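Local coordinates for protein 2,3-dihydroxybenzoate-AMP ligase (Mycobacterium smegmatis, PDB 5KEI) that belongs to the ANL superfamily of AMP-binding enzymes, built from a large N-terminal domain and a smaller C-terminal domain that is mobile in relatives, at residues D81-G86 / E188-A193; L102-E107 / T276-D281; G214-A219 / A469-E474; Q228-N233 / F259-P264; L359-R364 / G448-T453. All coordinates share one frame; numbering follows the deposited sequence.

Contact 1 of 5, residues D81-G86 / E188-A193; sequences DRAAAG and EVTRAA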
# COMPACT_ATOMS: atom_id res chain seq x y z
N ASP A 81 4.18 -24.93 3.70
CA ASP A 81 3.90 -26.06 2.81
C ASP A 81 2.61 -26.74 3.24
O ASP A 81 1.71 -26.98 2.42
CB ASP A 81 5.05 -27.09 2.80
CG ASP A 81 6.18 -26.72 1.83
OD1 ASP A 81 5.96 -25.89 0.92
OD2 ASP A 81 7.29 -27.27 1.98
N ARG A 82 2.51 -27.04 4.53
CA ARG A 82 1.33 -27.71 5.07
C ARG A 82 0.10 -26.84 4.96
O ARG A 82 -1.00 -27.34 4.67
CB ARG A 82 1.56 -28.12 6.52
CG ARG A 82 2.28 -29.45 6.65
CD ARG A 82 2.71 -29.69 8.08
NE ARG A 82 1.58 -29.55 9.00
CZ ARG A 82 1.71 -29.41 10.32
NH1 ARG A 82 2.92 -29.37 10.87
NH2 ARG A 82 0.63 -29.31 11.08
N ALA A 83 0.27 -25.54 5.17
CA ALA A 83 -0.84 -24.62 5.10
C ALA A 83 -1.33 -24.57 3.66
O ALA A 83 -2.53 -24.46 3.41
CB ALA A 83 -0.44 -23.24 5.60
N ALA A 84 -0.40 -24.67 2.72
CA ALA A 84 -0.70 -24.59 1.29
C ALA A 84 -1.51 -25.79 0.78
O ALA A 84 -2.45 -25.64 -0.01
CB ALA A 84 0.59 -24.44 0.49
N ALA A 85 -1.12 -26.99 1.22
CA ALA A 85 -1.86 -28.21 0.90
C ALA A 85 -3.28 -28.11 1.45
O ALA A 85 -4.24 -28.42 0.75
CB ALA A 85 -1.15 -29.42 1.45
N GLY A 86 -3.41 -27.67 2.70
CA GLY A 86 -4.71 -27.47 3.31
C GLY A 86 -5.60 -26.54 2.50
O GLY A 86 -6.79 -26.83 2.27
N GLU A 188 -7.29 -26.04 11.96
CA GLU A 188 -7.69 -27.33 11.39
C GLU A 188 -7.20 -27.44 9.96
O GLU A 188 -6.55 -28.42 9.60
CB GLU A 188 -9.21 -27.51 11.43
CG GLU A 188 -9.77 -28.02 12.75
CD GLU A 188 -11.29 -28.21 12.70
OE1 GLU A 188 -11.85 -28.31 11.58
OE2 GLU A 188 -11.92 -28.26 13.79
N VAL A 189 -7.50 -26.43 9.15
CA VAL A 189 -7.24 -26.51 7.72
C VAL A 189 -5.74 -26.53 7.40
O VAL A 189 -5.31 -27.27 6.51
CB VAL A 189 -7.92 -25.36 6.96
CG1 VAL A 189 -7.68 -25.48 5.46
CG2 VAL A 189 -9.41 -25.33 7.25
N THR A 190 -4.95 -25.74 8.11
CA THR A 190 -3.53 -25.60 7.76
C THR A 190 -2.63 -26.60 8.49
O THR A 190 -1.63 -27.07 7.94
CB THR A 190 -3.05 -24.17 8.04
OG1 THR A 190 -3.23 -23.87 9.43
CG2 THR A 190 -3.85 -23.19 7.23
N ARG A 191 -2.97 -26.92 9.73
CA ARG A 191 -2.19 -27.92 10.47
C ARG A 191 -2.85 -29.27 10.32
O ARG A 191 -4.07 -29.35 10.15
CB ARG A 191 -2.09 -27.56 11.95
CG ARG A 191 -1.66 -26.12 12.25
CD ARG A 191 -0.26 -25.81 11.73
NE ARG A 191 0.39 -24.83 12.60
CZ ARG A 191 0.30 -23.51 12.45
NH1 ARG A 191 -0.40 -23.00 11.45
NH2 ARG A 191 0.93 -22.70 13.31
N ALA A 192 -2.05 -30.33 10.36
CA ALA A 192 -2.58 -31.69 10.35
C ALA A 192 -3.57 -31.94 9.21
O ALA A 192 -4.44 -32.80 9.30
CB ALA A 192 -3.25 -32.00 11.70
N ALA A 193 -3.44 -31.16 8.14
CA ALA A 193 -4.20 -31.43 6.94
C ALA A 193 -3.21 -31.88 5.90
O ALA A 193 -2.50 -31.06 5.31
CB ALA A 193 -4.97 -30.22 6.47
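Arg82 reaches from helix 73-88 across the turn that ends helix 186-190, its chain bent at chi3 (54°) so that the guanidinium comes to lie beside the backbone of Arg191 and Ala192. NH2 does the touching: it is 3.2 Å from Arg191 CA and 3.3 Å from Arg191 CB, with Ala192 N at the guanidinium edge. That last approach, Arg82 NH2 to Ala192 N at 3.0 Å, sets two donors side by side. The Arg191 chain, doubly bent, passes Arg82 NH2 with CB and CD before its far end reaches Glu107, to which it is salt-bridged. At the next residue, Ala83 CB meets Thr190 CB at 3.7 Å. Thr190 keeps OG1 in the crowded position between its backbone N and carbonyl carbon (chi1 59°), where it is bonded to Trp186 O of its own helix, and leaves CG2 for Ala83. At Gly86, which has no side chain, the backbones close up: Gly86 CA gives a CA-H...O contact to Val189 O at 3.3 Å, and Val189 CG1 rests against the Gly86 carbonyl. The two helices are thus joined by carbon contacts, while Arg82 sits beside a second arginine with its NH2 against another N-H, a setting probably mildly repulsive, eased by Glu107, which pairs with Arg191.

Contact 2 of 5, residues L102-E107 / T276-D281; sequences LPNTAE and TVFTTD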
# COMPACT_ATOMS: atom_id res chain seq x y z
N LEU A 102 -5.21 -10.23 9.39
CA LEU A 102 -4.67 -10.89 10.56
C LEU A 102 -3.86 -9.94 11.46
O LEU A 102 -3.16 -9.05 10.97
CB LEU A 102 -3.79 -12.07 10.14
CG LEU A 102 -4.46 -13.26 9.46
CD1 LEU A 102 -3.40 -14.27 9.07
CD2 LEU A 102 -5.46 -13.89 10.41
N PRO A 103 -3.94 -10.15 12.78
CA PRO A 103 -3.13 -9.44 13.78
C PRO A 103 -1.64 -9.73 13.62
O PRO A 103 -1.28 -10.63 12.87
CB PRO A 103 -3.65 -9.99 15.10
CG PRO A 103 -4.20 -11.35 14.75
CD PRO A 103 -4.82 -11.16 13.41
N ASN A 104 -0.78 -8.97 14.31
CA ASN A 104 0.67 -9.21 14.30
C ASN A 104 1.09 -10.42 15.12
O ASN A 104 1.41 -10.31 16.30
CB ASN A 104 1.41 -7.98 14.79
CG ASN A 104 1.49 -6.90 13.75
OD1 ASN A 104 0.78 -6.94 12.73
ND2 ASN A 104 2.36 -5.92 13.98
N THR A 105 1.11 -11.56 14.44
CA THR A 105 1.33 -12.88 14.99
C THR A 105 2.35 -13.57 14.08
O THR A 105 2.43 -13.24 12.90
CB THR A 105 -0.02 -13.71 15.05
OG1 THR A 105 0.26 -15.09 15.26
CG2 THR A 105 -0.86 -13.58 13.73
N ALA A 106 3.12 -14.52 14.61
CA ALA A 106 3.97 -15.34 13.74
C ALA A 106 3.11 -15.99 12.66
O ALA A 106 3.56 -16.18 11.54
CB ALA A 106 4.71 -16.40 14.53
N GLU A 107 1.87 -16.29 13.01
CA GLU A 107 0.93 -16.94 12.10
C GLU A 107 0.68 -16.12 10.83
O GLU A 107 0.24 -16.65 9.80
CB GLU A 107 -0.38 -17.22 12.83
CG GLU A 107 -1.23 -18.30 12.20
CD GLU A 107 -0.53 -19.66 12.11
OE1 GLU A 107 0.36 -19.94 12.94
OE2 GLU A 107 -0.87 -20.44 11.20
N THR A 276 12.57 -11.90 12.62
CA THR A 276 11.49 -10.93 12.68
C THR A 276 10.62 -11.19 13.91
O THR A 276 10.23 -12.33 14.18
CB THR A 276 10.62 -10.98 11.40
OG1 THR A 276 11.38 -10.46 10.30
CG2 THR A 276 9.35 -10.17 11.58
N VAL A 277 10.34 -10.13 14.66
CA VAL A 277 9.52 -10.20 15.87
C VAL A 277 8.21 -9.43 15.72
O VAL A 277 8.24 -8.23 15.50
CB VAL A 277 10.25 -9.61 17.09
CG1 VAL A 277 9.33 -9.62 18.28
CG2 VAL A 277 11.56 -10.37 17.37
N PHE A 278 7.08 -10.12 15.84
CA PHE A 278 5.76 -9.48 15.78
C PHE A 278 5.31 -9.00 17.17
O PHE A 278 5.57 -9.67 18.17
CB PHE A 278 4.70 -10.44 15.22
CG PHE A 278 4.94 -10.84 13.79
CD1 PHE A 278 5.86 -11.81 13.47
CD2 PHE A 278 4.23 -10.24 12.77
CE1 PHE A 278 6.08 -12.17 12.17
CE2 PHE A 278 4.45 -10.60 11.45
CZ PHE A 278 5.37 -11.56 11.15
N THR A 279 4.65 -7.84 17.24
CA THR A 279 4.07 -7.38 18.50
C THR A 279 2.70 -6.78 18.29
O THR A 279 2.42 -6.15 17.27
CB THR A 279 4.96 -6.32 19.24
OG1 THR A 279 4.27 -5.88 20.42
CG2 THR A 279 5.27 -5.09 18.35
N THR A 280 1.86 -6.97 19.29
CA THR A 280 0.48 -6.53 19.30
C THR A 280 0.41 -5.15 19.92
O THR A 280 -0.54 -4.38 19.70
CB THR A 280 -0.38 -7.53 20.11
OG1 THR A 280 -0.39 -8.80 19.43
CG2 THR A 280 -1.80 -7.04 20.29
N ASP A 281 1.44 -4.82 20.68
CA ASP A 281 1.46 -3.59 21.44
C ASP A 281 2.77 -2.83 21.23
O ASP A 281 3.78 -3.11 21.88
CB ASP A 281 1.25 -3.91 22.91
CG ASP A 281 0.89 -2.68 23.73
OD1 ASP A 281 0.77 -1.57 23.15
OD2 ASP A 281 0.71 -2.84 24.95
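Phe278, at the end of strand 275-278, fills the tight part of this contact by turning one ring face to the backbone of the loop 102-107. The carbonyl oxygen of Thr105 stands 3.4 Å above the ring plane and over its centre, nearly equidistant from the ring carbons, so the loop presses on the aromatic face with a peptide group and not with a side chain. Beside it, Phe278 CB lies 3.5 Å from Asn104 O, and Ala106 CA comes obliquely to the ring. Asn104 closes the edge of this core. It is the centre of an inverse gamma turn, and its side chain, CG anti to the carbonyl carbon (chi1 -77°), lies along the Thr279 carbonyl: CB is 3.2 Å from Thr279 O, and ND2 donates to the same oxygen at 3.3 Å. That bond is bent, with an N-H...O angle of 135°, yet ND2 lies in the carbonyl plane. Further bonds, ND2 to Leu253 O and OD1 to Ala255 N, fix the rotation of the amide, so both of its polar atoms are used.

Toward solvent the packing slackens. Exposed Thr280 brings OG1 no closer than 3.9 Å to Asn104 O, and Thr279 turns its side chain back into an ST turn, OG1 accepting from Asp281 N. On the inner side, Phe278 also touches Val64 and Phe108, and Thr105 OG1 caps the first turn of helix 107-117, so the loop that leads into this helix lies against strands 62-65 and 275-278 of the nine-stranded sheet.

Contact 3 of 5, residues G214-A219 / A469-E474; sequences GGTTGA and ALDLEE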
# COMPACT_ATOMS: atom_id res chain seq x y z
N GLY A 214 -3.63 3.52 0.68
CA GLY A 214 -4.02 4.39 1.79
C GLY A 214 -4.59 5.72 1.33
O GLY A 214 -4.03 6.77 1.63
N GLY A 215 -5.71 5.67 0.61
CA GLY A 215 -6.25 6.87 -0.03
C GLY A 215 -7.29 7.68 0.74
O GLY A 215 -7.12 7.98 1.93
N THR A 216 -8.36 8.05 0.04
CA THR A 216 -9.39 8.93 0.58
C THR A 216 -10.80 8.35 0.48
O THR A 216 -10.97 7.14 0.28
CB THR A 216 -9.37 10.30 -0.13
OG1 THR A 216 -10.28 11.19 0.52
CG2 THR A 216 -9.76 10.15 -1.60
N THR A 217 -11.80 9.23 0.61
CA THR A 217 -13.21 8.83 0.75
C THR A 217 -14.12 9.31 -0.39
O THR A 217 -14.89 10.25 -0.20
CB THR A 217 -13.82 9.38 2.09
OG1 THR A 217 -12.83 9.36 3.13
CG2 THR A 217 -15.06 8.58 2.52
N GLY A 218 -14.06 8.69 -1.57
CA GLY A 218 -13.06 7.69 -1.91
C GLY A 218 -13.43 6.23 -1.66
O GLY A 218 -13.85 5.85 -0.56
N ALA A 219 -13.26 5.42 -2.69
CA ALA A 219 -13.19 3.97 -2.52
C ALA A 219 -11.72 3.58 -2.47
O ALA A 219 -10.94 4.01 -3.32
CB ALA A 219 -13.92 3.24 -3.65
N ALA A 469 -12.51 20.02 -4.22
CA ALA A 469 -12.96 19.43 -5.48
C ALA A 469 -12.57 17.95 -5.56
O ALA A 469 -13.35 17.11 -6.00
CB ALA A 469 -12.38 20.20 -6.66
N LEU A 470 -11.34 17.66 -5.14
CA LEU A 470 -10.80 16.31 -5.13
C LEU A 470 -11.66 15.31 -4.36
O LEU A 470 -11.96 14.25 -4.87
CB LEU A 470 -9.39 16.31 -4.55
CG LEU A 470 -8.41 17.18 -5.34
CD1 LEU A 470 -7.03 17.06 -4.73
CD2 LEU A 470 -8.42 16.79 -6.83
N ASP A 471 -12.05 15.63 -3.13
CA ASP A 471 -12.86 14.66 -2.42
C ASP A 471 -14.33 14.69 -2.89
O ASP A 471 -15.00 13.65 -2.87
CB ASP A 471 -12.77 14.86 -0.90
CG ASP A 471 -13.58 13.81 -0.12
OD1 ASP A 471 -13.34 12.58 -0.31
OD2 ASP A 471 -14.45 14.21 0.68
N LEU A 472 -14.82 15.84 -3.34
CA LEU A 472 -16.13 15.86 -3.96
C LEU A 472 -16.17 14.92 -5.17
O LEU A 472 -17.12 14.18 -5.35
CB LEU A 472 -16.53 17.28 -4.37
CG LEU A 472 -17.86 17.37 -5.12
CD1 LEU A 472 -18.98 16.64 -4.38
CD2 LEU A 472 -18.25 18.82 -5.37
N GLU A 473 -15.11 14.98 -5.98
CA GLU A 473 -14.97 14.15 -7.17
C GLU A 473 -14.88 12.68 -6.82
O GLU A 473 -15.43 11.84 -7.52
CB GLU A 473 -13.72 14.55 -7.97
CG GLU A 473 -13.92 15.75 -8.85
CD GLU A 473 -12.62 16.43 -9.23
OE1 GLU A 473 -11.54 15.78 -9.16
OE2 GLU A 473 -12.68 17.62 -9.62
N GLU A 474 -14.17 12.35 -5.75
CA GLU A 474 -14.07 10.96 -5.35
C GLU A 474 -15.45 10.40 -4.95
O GLU A 474 -15.75 9.25 -5.26
CB GLU A 474 -13.05 10.79 -4.22
CG GLU A 474 -11.59 10.95 -4.66
CD GLU A 474 -11.15 9.89 -5.68
OE1 GLU A 474 -11.71 8.77 -5.65
OE2 GLU A 474 -10.26 10.19 -6.50
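The Asp471 carboxylate stands steeply to the cis peptide between Thr217 and Gly218 and points OD1 at one face of it; Glu474 CB lies on the same face. Asp471 OD1 is 2.8 Å from Thr217 O, and Glu474 CB is 3.5 Å from Gly218 N. The first approach pairs two acceptors, which would be expected to raise the proton affinity of the carboxylate. Asp471 CG is anti to the backbone N (chi1 -178°), which carries OD1 out from the helix to the loop. There it also takes a weak hydrogen bond from Thr216 OG1, 3.5 Å long, while OD2 has a weak partner in His475 one turn on. Thr216 crosses Glu474 obliquely, methyl CG2 set 3.7 Å from Glu474 CG. The acid end of Glu474 bends aside, its OE2 making a long, weak ion pair with Arg424. With none of its touching residues buried, this is a light surface contact. The run Gly-Gly-Thr-Thr-Gly between strands 207-212 and 222-226 matches the glycine-rich signature loop of the ANL superfamily, and helix 469-477 belongs to the small C-terminal domain, consistent with the interface between the two domains in this conformation.

Contact 4 of 5, residues Q228-N233 / F259-P264; sequences QDYVYN and FPLACP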
# COMPACT_ATOMS: atom_id res chain seq x y z
N GLN A 228 8.09 -10.33 -9.43
CA GLN A 228 9.34 -9.69 -9.82
C GLN A 228 9.62 -8.46 -8.97
O GLN A 228 10.74 -8.29 -8.44
CB GLN A 228 9.30 -9.30 -11.31
CG GLN A 228 9.29 -10.47 -12.34
CD GLN A 228 10.68 -11.10 -12.57
OE1 GLN A 228 11.52 -11.09 -11.68
NE2 GLN A 228 10.91 -11.63 -13.78
N ASP A 229 8.62 -7.58 -8.81
CA ASP A 229 8.93 -6.27 -8.28
C ASP A 229 8.89 -6.30 -6.76
O ASP A 229 9.59 -5.52 -6.11
CB ASP A 229 8.03 -5.16 -8.82
CG ASP A 229 6.60 -5.22 -8.32
OD1 ASP A 229 5.77 -5.89 -8.94
OD2 ASP A 229 6.34 -4.65 -7.24
N TYR A 230 8.13 -7.23 -6.19
CA TYR A 230 7.98 -7.27 -4.74
C TYR A 230 9.20 -7.96 -4.10
O TYR A 230 9.67 -7.54 -3.04
CB TYR A 230 6.65 -7.95 -4.34
CG TYR A 230 6.13 -7.34 -3.05
CD1 TYR A 230 5.90 -5.96 -3.02
CD2 TYR A 230 5.76 -8.09 -1.93
CE1 TYR A 230 5.42 -5.32 -1.92
CE2 TYR A 230 5.23 -7.42 -0.78
CZ TYR A 230 5.08 -6.02 -0.80
OH TYR A 230 4.59 -5.28 0.24
N VAL A 231 9.75 -8.97 -4.77
CA VAL A 231 10.99 -9.58 -4.30
C VAL A 231 12.11 -8.56 -4.42
O VAL A 231 12.89 -8.37 -3.48
CB VAL A 231 11.32 -10.85 -5.08
CG1 VAL A 231 12.73 -11.39 -4.69
CG2 VAL A 231 10.24 -11.90 -4.84
N TYR A 232 12.18 -7.88 -5.56
CA TYR A 232 13.13 -6.77 -5.68
C TYR A 232 12.95 -5.67 -4.62
O TYR A 232 13.93 -5.17 -4.08
CB TYR A 232 13.06 -6.14 -7.08
CG TYR A 232 13.94 -4.91 -7.26
CD1 TYR A 232 15.31 -4.94 -6.97
CD2 TYR A 232 13.39 -3.69 -7.66
CE1 TYR A 232 16.12 -3.80 -7.11
CE2 TYR A 232 14.18 -2.56 -7.80
CZ TYR A 232 15.54 -2.61 -7.52
OH TYR A 232 16.33 -1.47 -7.66
N ASN A 233 11.70 -5.34 -4.26
CA ASN A 233 11.39 -4.21 -3.39
C ASN A 233 12.02 -4.55 -1.98
O ASN A 233 12.71 -3.76 -1.33
CB ASN A 233 9.87 -4.03 -3.25
CG ASN A 233 9.52 -2.90 -2.34
OD1 ASN A 233 9.36 -3.09 -1.17
ND2 ASN A 233 9.27 -1.73 -2.90
N PHE A 259 4.84 -1.06 4.34
CA PHE A 259 6.01 -0.54 5.02
C PHE A 259 6.68 -1.62 5.91
O PHE A 259 7.85 -1.91 5.71
CB PHE A 259 5.64 0.73 5.81
CG PHE A 259 6.81 1.48 6.39
CD1 PHE A 259 8.10 1.26 5.93
CD2 PHE A 259 6.60 2.41 7.40
CE1 PHE A 259 9.18 1.95 6.46
CE2 PHE A 259 7.69 3.11 7.96
CZ PHE A 259 8.98 2.88 7.47
N PRO A 260 5.94 -2.24 6.88
CA PRO A 260 6.62 -3.33 7.61
C PRO A 260 6.58 -4.69 6.90
O PRO A 260 7.11 -5.68 7.43
CB PRO A 260 5.85 -3.43 8.92
CG PRO A 260 4.44 -3.01 8.53
CD PRO A 260 4.60 -1.95 7.45
N LEU A 261 5.94 -4.76 5.74
CA LEU A 261 5.91 -6.01 5.00
C LEU A 261 7.15 -6.19 4.11
O LEU A 261 7.71 -7.28 4.01
CB LEU A 261 4.62 -6.09 4.17
CG LEU A 261 4.39 -7.40 3.43
CD1 LEU A 261 4.41 -8.57 4.40
CD2 LEU A 261 3.05 -7.31 2.68
N ALA A 262 7.60 -5.12 3.45
CA ALA A 262 8.68 -5.26 2.48
C ALA A 262 9.63 -4.08 2.35
O ALA A 262 10.40 -4.03 1.41
CB ALA A 262 8.09 -5.58 1.11
N CYS A 263 9.61 -3.13 3.28
CA CYS A 263 10.41 -1.92 3.11
C CYS A 263 11.42 -1.59 4.22
O CYS A 263 11.40 -0.47 4.72
CB CYS A 263 9.47 -0.73 2.94
SG CYS A 263 8.31 -0.93 1.54
N PRO A 264 12.32 -2.53 4.59
CA PRO A 264 12.50 -3.91 4.13
C PRO A 264 11.55 -4.89 4.81
O PRO A 264 11.23 -5.91 4.21
CB PRO A 264 13.96 -4.23 4.52
CG PRO A 264 14.19 -3.43 5.75
CD PRO A 264 13.39 -2.13 5.54
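Helix 227-240 and the short helix 258-262 come nearest at Asn233 and Ala262, whose CA atoms are 6.6 Å apart, and the chain has a cis peptide before Pro264. Both lie in the large N-terminal domain of the ANL fold, where the first helix follows strand 222-226 directly and the second lies on the link between strands 248-251 and 275-278. All touching residues are buried. Tyr230 brings the tip of its ring to the contact. Its CG is swung off the anti position (chi1 -148°), which sends the ring out from the helix so that CZ meets Ala262 CB at 3.6 Å, the methyl lying oblique to the ring. Leu261 crosses the tyrosine at about a right angle, with CG anti to the backbone N, and lays CD2 at the ring edge near the plane. The phenol oxygen, set among these carbons, is hydrogen-bonded to Asn258 OD1, and the ring is backed by Leu209 and Leu211 of strand 207-212. One turn along the same helix, the Asn233 side chain, CG anti to the backbone N, reaches toward Ala262 and Cys263. Within the second segment, Cys263 N donates to Phe259 O at 3.2 Å. At the tyrosine tip, Leu261 CD2 stops 3.5 Å from Tyr230 OH.

Contact 5 of 5, residues L359-R364 / G448-T453; sequences LLNYTR and GYLEVT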
# COMPACT_ATOMS: atom_id res chain seq x y z
N LEU A 359 7.07 3.65 -5.55
CA LEU A 359 8.25 4.47 -5.21
C LEU A 359 8.61 4.54 -3.74
O LEU A 359 7.78 4.91 -2.90
CB LEU A 359 8.10 5.90 -5.72
CG LEU A 359 9.38 6.74 -5.56
CD1 LEU A 359 10.47 6.30 -6.52
CD2 LEU A 359 9.13 8.23 -5.69
N LEU A 360 9.85 4.17 -3.42
CA LEU A 360 10.36 4.30 -2.07
C LEU A 360 11.54 5.29 -2.04
O LEU A 360 12.46 5.19 -2.86
CB LEU A 360 10.79 2.94 -1.52
CG LEU A 360 9.70 1.88 -1.34
CD1 LEU A 360 10.30 0.50 -1.08
CD2 LEU A 360 8.81 2.28 -0.20
N ASN A 361 11.47 6.24 -1.11
CA ASN A 361 12.57 7.16 -0.85
C ASN A 361 13.11 6.91 0.54
O ASN A 361 12.35 6.94 1.52
CB ASN A 361 12.13 8.62 -1.00
CG ASN A 361 11.61 8.93 -2.37
OD1 ASN A 361 12.39 9.13 -3.30
ND2 ASN A 361 10.28 8.96 -2.52
N TYR A 362 14.41 6.64 0.62
CA TYR A 362 15.09 6.39 1.89
C TYR A 362 16.25 7.34 2.06
O TYR A 362 16.90 7.70 1.07
CB TYR A 362 15.69 4.99 1.98
CG TYR A 362 14.77 3.80 1.91
CD1 TYR A 362 14.26 3.22 3.06
CD2 TYR A 362 14.50 3.20 0.70
CE1 TYR A 362 13.45 2.11 2.99
CE2 TYR A 362 13.68 2.11 0.62
CZ TYR A 362 13.17 1.56 1.77
OH TYR A 362 12.38 0.45 1.68
N THR A 363 16.54 7.70 3.29
CA THR A 363 17.87 8.21 3.61
C THR A 363 18.79 6.98 3.68
O THR A 363 18.35 5.88 4.01
CB THR A 363 17.89 9.00 4.93
OG1 THR A 363 17.16 8.30 5.95
CG2 THR A 363 17.27 10.36 4.72
N ARG A 364 20.05 7.16 3.33
CA ARG A 364 20.98 6.04 3.36
C ARG A 364 21.63 5.91 4.75
O ARG A 364 21.58 6.85 5.57
CB ARG A 364 22.04 6.19 2.26
CG ARG A 364 21.48 6.39 0.83
CD ARG A 364 20.25 5.52 0.55
NE ARG A 364 20.10 5.13 -0.86
CZ ARG A 364 19.13 5.56 -1.67
NH1 ARG A 364 18.23 6.42 -1.22
NH2 ARG A 364 19.07 5.13 -2.92
N GLY A 448 20.02 16.55 -3.90
CA GLY A 448 19.70 15.19 -4.33
C GLY A 448 18.53 14.60 -3.57
O GLY A 448 17.92 13.61 -4.00
N TYR A 449 18.21 15.20 -2.43
CA TYR A 449 17.20 14.65 -1.55
C TYR A 449 15.85 15.34 -1.72
O TYR A 449 15.76 16.48 -2.19
CB TYR A 449 17.68 14.69 -0.10
CG TYR A 449 18.73 13.62 0.15
CD1 TYR A 449 18.36 12.38 0.67
CD2 TYR A 449 20.07 13.83 -0.18
CE1 TYR A 449 19.31 11.37 0.88
CE2 TYR A 449 21.03 12.83 0.01
CZ TYR A 449 20.64 11.59 0.54
OH TYR A 449 21.58 10.59 0.74
N LEU A 450 14.80 14.62 -1.35
CA LEU A 450 13.43 15.09 -1.41
C LEU A 450 12.97 15.74 -0.11
O LEU A 450 13.39 15.34 0.97
CB LEU A 450 12.50 13.93 -1.75
CG LEU A 450 12.51 13.45 -3.19
CD1 LEU A 450 11.45 12.37 -3.38
CD2 LEU A 450 12.27 14.63 -4.11
N GLU A 451 12.09 16.73 -0.23
CA GLU A 451 11.29 17.16 0.93
C GLU A 451 9.80 17.20 0.59
O GLU A 451 9.40 17.79 -0.41
CB GLU A 451 11.71 18.53 1.43
CG GLU A 451 10.82 19.01 2.56
CD GLU A 451 11.19 20.38 3.08
OE1 GLU A 451 11.67 21.21 2.28
OE2 GLU A 451 11.01 20.61 4.30
N VAL A 452 8.99 16.56 1.44
CA VAL A 452 7.54 16.52 1.25
C VAL A 452 6.92 17.73 1.94
O VAL A 452 7.13 17.93 3.14
CB VAL A 452 6.91 15.23 1.84
CG1 VAL A 452 5.41 15.30 1.74
CG2 VAL A 452 7.43 13.97 1.12
N THR A 453 6.18 18.53 1.18
CA THR A 453 5.69 19.80 1.69
C THR A 453 4.18 19.76 1.89
O THR A 453 3.61 20.62 2.55
CB THR A 453 6.07 20.96 0.76
OG1 THR A 453 5.43 20.76 -0.51
CG2 THR A 453 7.58 21.01 0.55
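Asn361 points across from strand 360-362, and from its CB outward it runs into a single methyl group. CB stays 4.5 Å from Leu450 CD1; the torsion then places CG anti to the carbonyl carbon (chi1 -60°) and brings it to 3.6 Å from the same methyl. At the tip, OD1 is 3.4 Å from Leu450 CD1 and ND2 is 3.7 Å from it, so the methyl sits above the amide plane, almost equally far from its three atoms. The two side chains cross at about a right angle. ND2 is not left with carbon alone, for it donates to Phe353 O of the next strand, 349-354, which helps to fix the rotation of the amide. Strand 360-362 belongs to the nine-stranded sheet of the large N-terminal domain, and strand 450-455 is an outer strand of a separate four-stranded antiparallel sheet. Their CA atoms stay 8.0 Å apart at Asn361 and Leu450, and side chains fill the distance. Farther along, the Tyr449 ring takes Thr363 CA at its edge, 4.4 Å from CE1, a loose approach. Tyr449 OH, near the CG of Arg364, has a weak hydrogen bond to Asp367. Arg364 folds back on its own segment, NH1 donating to Tyr362 O at 2.9 Å from above the carbonyl plane, while its NH2 bonds to Pro379 O.

In the fold
Contacts 1 and 2 interlock along the chain, their segments alternating, and meet in space through Arg191 and Glu107, with centres about 20 Å apart. Contact 4 lies inside the loop closed by contact 2, and contacts 4 and 5 both lie inside the longer loop closed by contact 3. Contact 5 follows contact 4 and touches it where Leu360 packs on Asn233 and Cys263; their centres are about 17 Å apart. Contacts 2 and 5 reach the same nine-stranded sheet from distant strands, 275-278 and 360-362. Contact 3 lies across the centre of the chain from contact 1, about 40 Å between centres. Four contacts thus probably lie within the N-terminal domain, and one bridges to the C-terminal domain.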